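Rpb7-binding protein seb1 (Schizosaccharomyces pombe 972h-, PDB 5MDT) probably drives transcription termination by binding RNA polymerase II, through its CTD-interacting domain, and nascent RNA. Local coordinates at residues Leu32-Val37 with Arg71-Gly76. Residues are numbered along the deposited sequence; the frame is centred on the assembly and turned at random.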
ATOM      1  N   LEU A  32     -11.067   3.102  -7.794  1.00 35.19           N
ATOM      2  CA  LEU A  32     -11.676   4.238  -7.082  1.00 34.91           C
ATOM      3  C   LEU A  32     -10.616   5.304  -6.746  1.00 37.22           C
ATOM      4  O   LEU A  32     -10.857   6.485  -6.931  1.00 37.04           O
ATOM      5  CB  LEU A  32     -12.398   3.751  -5.810  1.00 34.61           C
ATOM      6  CG  LEU A  32     -13.728   3.017  -6.048  1.00 40.96           C
ATOM      7  CD1 LEU A  32     -14.111   2.210  -4.838  1.00 40.48           C
ATOM      8  CD2 LEU A  32     -14.856   4.012  -6.306  1.00 42.41           C
ATOM      9  N   SER A  33      -9.422   4.883  -6.337  1.00 33.32           N
ATOM     10  CA  SER A  33      -8.367   5.836  -5.993  1.00 33.17           C
ATOM     11  C   SER A  33      -7.853   6.567  -7.237  1.00 38.11           C
ATOM     12  O   SER A  33      -7.603   7.761  -7.172  1.00 39.77           O
ATOM     13  CB  SER A  33      -7.236   5.132  -5.239  1.00 34.03           C
ATOM     14  OG  SER A  33      -6.562   4.273  -6.141  1.00 47.05           O
ATOM     15  N   MET A  34      -7.765   5.872  -8.389  1.00 35.90           N
ATOM     16  CA  MET A  34      -7.291   6.504  -9.622  1.00 38.31           C
ATOM     17  C   MET A  34      -8.353   7.391 -10.237  1.00 44.09           C
ATOM     18  O   MET A  34      -8.010   8.304 -10.998  1.00 49.07           O
ATOM     19  CB  MET A  34      -6.841   5.441 -10.658  1.00 41.71           C
ATOM     20  CG  MET A  34      -5.594   4.686 -10.235  1.00 44.67           C
ATOM     21  SD  MET A  34      -4.136   5.760 -10.076  1.00 49.38           S
ATOM     22  CE  MET A  34      -3.670   5.897 -11.862  1.00 50.72           C
ATOM     23  N   GLU A  35      -9.643   7.119  -9.957  1.00 38.03           N
ATOM     24  CA  GLU A  35     -10.734   7.945 -10.524  1.00 40.56           C
ATOM     25  C   GLU A  35     -10.956   9.224  -9.693  1.00 45.16           C
ATOM     26  O   GLU A  35     -11.680  10.134 -10.107  1.00 45.24           O
ATOM     27  CB  GLU A  35     -12.046   7.147 -10.575  1.00 42.38           C
ATOM     28  CG  GLU A  35     -12.072   6.014 -11.603  1.00 45.87           C
ATOM     29  CD  GLU A  35     -13.038   4.874 -11.330  1.00 58.24           C
ATOM     30  OE1 GLU A  35     -13.839   4.973 -10.374  1.00 55.07           O
ATOM     31  OE2 GLU A  35     -12.957   3.852 -12.047  1.00 55.71           O
ATOM     32  N   ASN A  36     -10.319   9.297  -8.522  1.00 40.11           N
ATOM     33  CA  ASN A  36     -10.505  10.406  -7.589  1.00 39.93           C
ATOM     34  C   ASN A  36      -9.236  11.090  -7.094  1.00 42.12           C
ATOM     35  O   ASN A  36      -9.210  11.589  -5.971  1.00 39.39           O
ATOM     36  CB  ASN A  36     -11.409   9.918  -6.449  1.00 38.75           C
ATOM     37  CG  ASN A  36     -12.788   9.567  -6.933  1.00 50.75           C
ATOM     38  OD1 ASN A  36     -13.118   8.393  -7.071  1.00 48.18           O
ATOM     39  ND2 ASN A  36     -13.637  10.571  -7.115  1.00 41.03           N
ATOM     40  N   VAL A  37      -8.195  11.124  -7.945  1.00 42.27           N
ATOM     41  CA  VAL A  37      -6.824  11.511  -7.594  1.00 41.98           C
ATOM     42  C   VAL A  37      -6.722  12.801  -6.758  1.00 42.46           C
ATOM     43  O   VAL A  37      -5.844  12.871  -5.903  1.00 40.51           O
ATOM     44  CB  VAL A  37      -5.896  11.567  -8.843  1.00 47.72           C
ATOM     45  CG1 VAL A  37      -6.141  12.808  -9.699  1.00 50.63           C
ATOM     46  CG2 VAL A  37      -4.433  11.474  -8.429  1.00 47.40           C
ATOM     47  N   ARG A  71       1.719   1.775  -6.881  1.00 36.36           N
ATOM     48  CA  ARG A  71       2.213   1.571  -8.250  1.00 38.92           C
ATOM     49  C   ARG A  71       1.296   2.225  -9.307  1.00 43.55           C
ATOM     50  O   ARG A  71       1.790   2.707 -10.324  1.00 46.35           O
ATOM     51  CB  ARG A  71       2.450   0.097  -8.519  1.00 40.21           C
ATOM     52  CG  ARG A  71       3.710  -0.428  -7.812  1.00 42.78           C
ATOM     53  CD  ARG A  71       4.126  -1.820  -8.276  1.00 44.93           C
ATOM     54  NE  ARG A  71       3.142  -2.828  -7.880  1.00 46.17           N
ATOM     55  CZ  ARG A  71       2.189  -3.314  -8.670  1.00 64.61           C
ATOM     56  NH1 ARG A  71       2.105  -2.927  -9.939  1.00 52.96           N
ATOM     57  NH2 ARG A  71       1.309  -4.188  -8.197  1.00 52.16           N
ATOM     58  N   SER A  72      -0.019   2.299  -9.032  1.00 38.85           N
ATOM     59  CA  SER A  72      -0.968   2.958  -9.939  1.00 40.42           C
ATOM     60  C   SER A  72      -0.788   4.480  -9.909  1.00 43.39           C
ATOM     61  O   SER A  72      -0.733   5.073 -10.974  1.00 45.91           O
ATOM     62  CB  SER A  72      -2.396   2.535  -9.638  1.00 43.49           C
ATOM     63  OG  SER A  72      -2.562   1.173 -10.002  1.00 47.40           O
ATOM     64  N   PHE A  73      -0.556   5.095  -8.718  1.00 38.37           N
ATOM     65  CA  PHE A  73      -0.245   6.531  -8.650  1.00 37.96           C
ATOM     66  C   PHE A  73       1.086   6.813  -9.351  1.00 43.34           C
ATOM     67  O   PHE A  73       1.201   7.811 -10.055  1.00 44.50           O
ATOM     68  CB  PHE A  73      -0.145   7.016  -7.193  1.00 37.18           C
ATOM     69  CG  PHE A  73      -1.432   7.168  -6.409  1.00 35.57           C
ATOM     70  CD1 PHE A  73      -2.553   7.759  -6.985  1.00 39.92           C
ATOM     71  CD2 PHE A  73      -1.478   6.857  -5.054  1.00 34.69           C
ATOM     72  CE1 PHE A  73      -3.726   7.958  -6.239  1.00 39.73           C
ATOM     73  CE2 PHE A  73      -2.641   7.086  -4.302  1.00 35.82           C
ATOM     74  CZ  PHE A  73      -3.755   7.636  -4.897  1.00 34.37           C
ATOM     75  N   GLN A  74       2.094   5.940  -9.148  1.00 40.50           N
ATOM     76  CA  GLN A  74       3.404   6.066  -9.795  1.00 43.29           C
ATOM     77  C   GLN A  74       3.237   6.052 -11.326  1.00 50.46           C
ATOM     78  O   GLN A  74       3.816   6.905 -12.015  1.00 51.38           O
ATOM     79  CB  GLN A  74       4.346   4.937  -9.334  1.00 44.79           C
ATOM     80  CG  GLN A  74       5.693   4.952 -10.068  1.00 51.01           C
ATOM     81  CD  GLN A  74       6.580   3.765  -9.812  1.00 61.46           C
ATOM     82  OE1 GLN A  74       6.135   2.692  -9.382  1.00 50.86           O
ATOM     83  NE2 GLN A  74       7.863   3.921 -10.130  1.00 58.56           N
ATOM     84  N   ASP A  75       2.398   5.130 -11.850  1.00 48.74           N
ATOM     85  CA  ASP A  75       2.152   5.054 -13.302  1.00 52.62           C
ATOM     86  C   ASP A  75       1.532   6.339 -13.839  1.00 57.47           C
ATOM     87  O   ASP A  75       1.960   6.846 -14.884  1.00 60.54           O
ATOM     88  CB  ASP A  75       1.281   3.836 -13.658  1.00 54.03           C
ATOM     89  CG  ASP A  75       1.957   2.496 -13.465  1.00 64.16           C
ATOM     90  OD1 ASP A  75       3.206   2.467 -13.352  1.00 65.84           O
ATOM     91  OD2 ASP A  75       1.239   1.475 -13.412  1.00 71.77           O
ATOM     92  N   GLY A  76       0.555   6.866 -13.097  1.00 51.59           N
ATOM     93  CA  GLY A  76      -0.117   8.117 -13.429  1.00 52.52           C
ATOM     94  C   GLY A  76       0.836   9.299 -13.449  1.00 58.94           C
ATOM     95  O   GLY A  76       0.732  10.158 -14.322  1.00 60.03           O
TER
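M34 meets S72 and F73 where the C-terminal end of helix 23-35 packs against helix 59-79, within the all-helical CTD-interacting domain (CID). F73 extends toward helix 23-35 from the other side, and the M34 sulfur meets its ring near CD1. The M34 chain bends at chi2 (-63°) and again at chi3 (-80°). The second bend turns the methyl CE to the backbone of helix 59-79, 3.2 Å from S72 O. That oxygen also accepts the helical hydrogen bond from G76 N. The sulfur SD lies 3.7 Å from S72 CB. SD also makes a Met-aromatic contact with F73, 5.0 Å from the ring centroid. The approach is oblique, 52° off the ring normal. An alanine at M34 would probably leave F73 CD1 and S72 CB without their sulfur neighbour, and S72 O without the methyl against it, opening a gap between the helices. The F73 ring is buried. V37 CG2 approaches its CE1 obliquely at 4.2 Å. W96 of helix 92-113 and V44 of helix 40-53 also touch this ring, while F92 touches M34 and V37. No hydrogen bond joins the two segments. The S72 hydroxyl bonds to S68 O and the S33 hydroxyl to T30 O, each within its own helix. S33 adds its CB, 4.3 Å from F73 CZ, and its carbonyl O, 4.0 Å from F73 CE1.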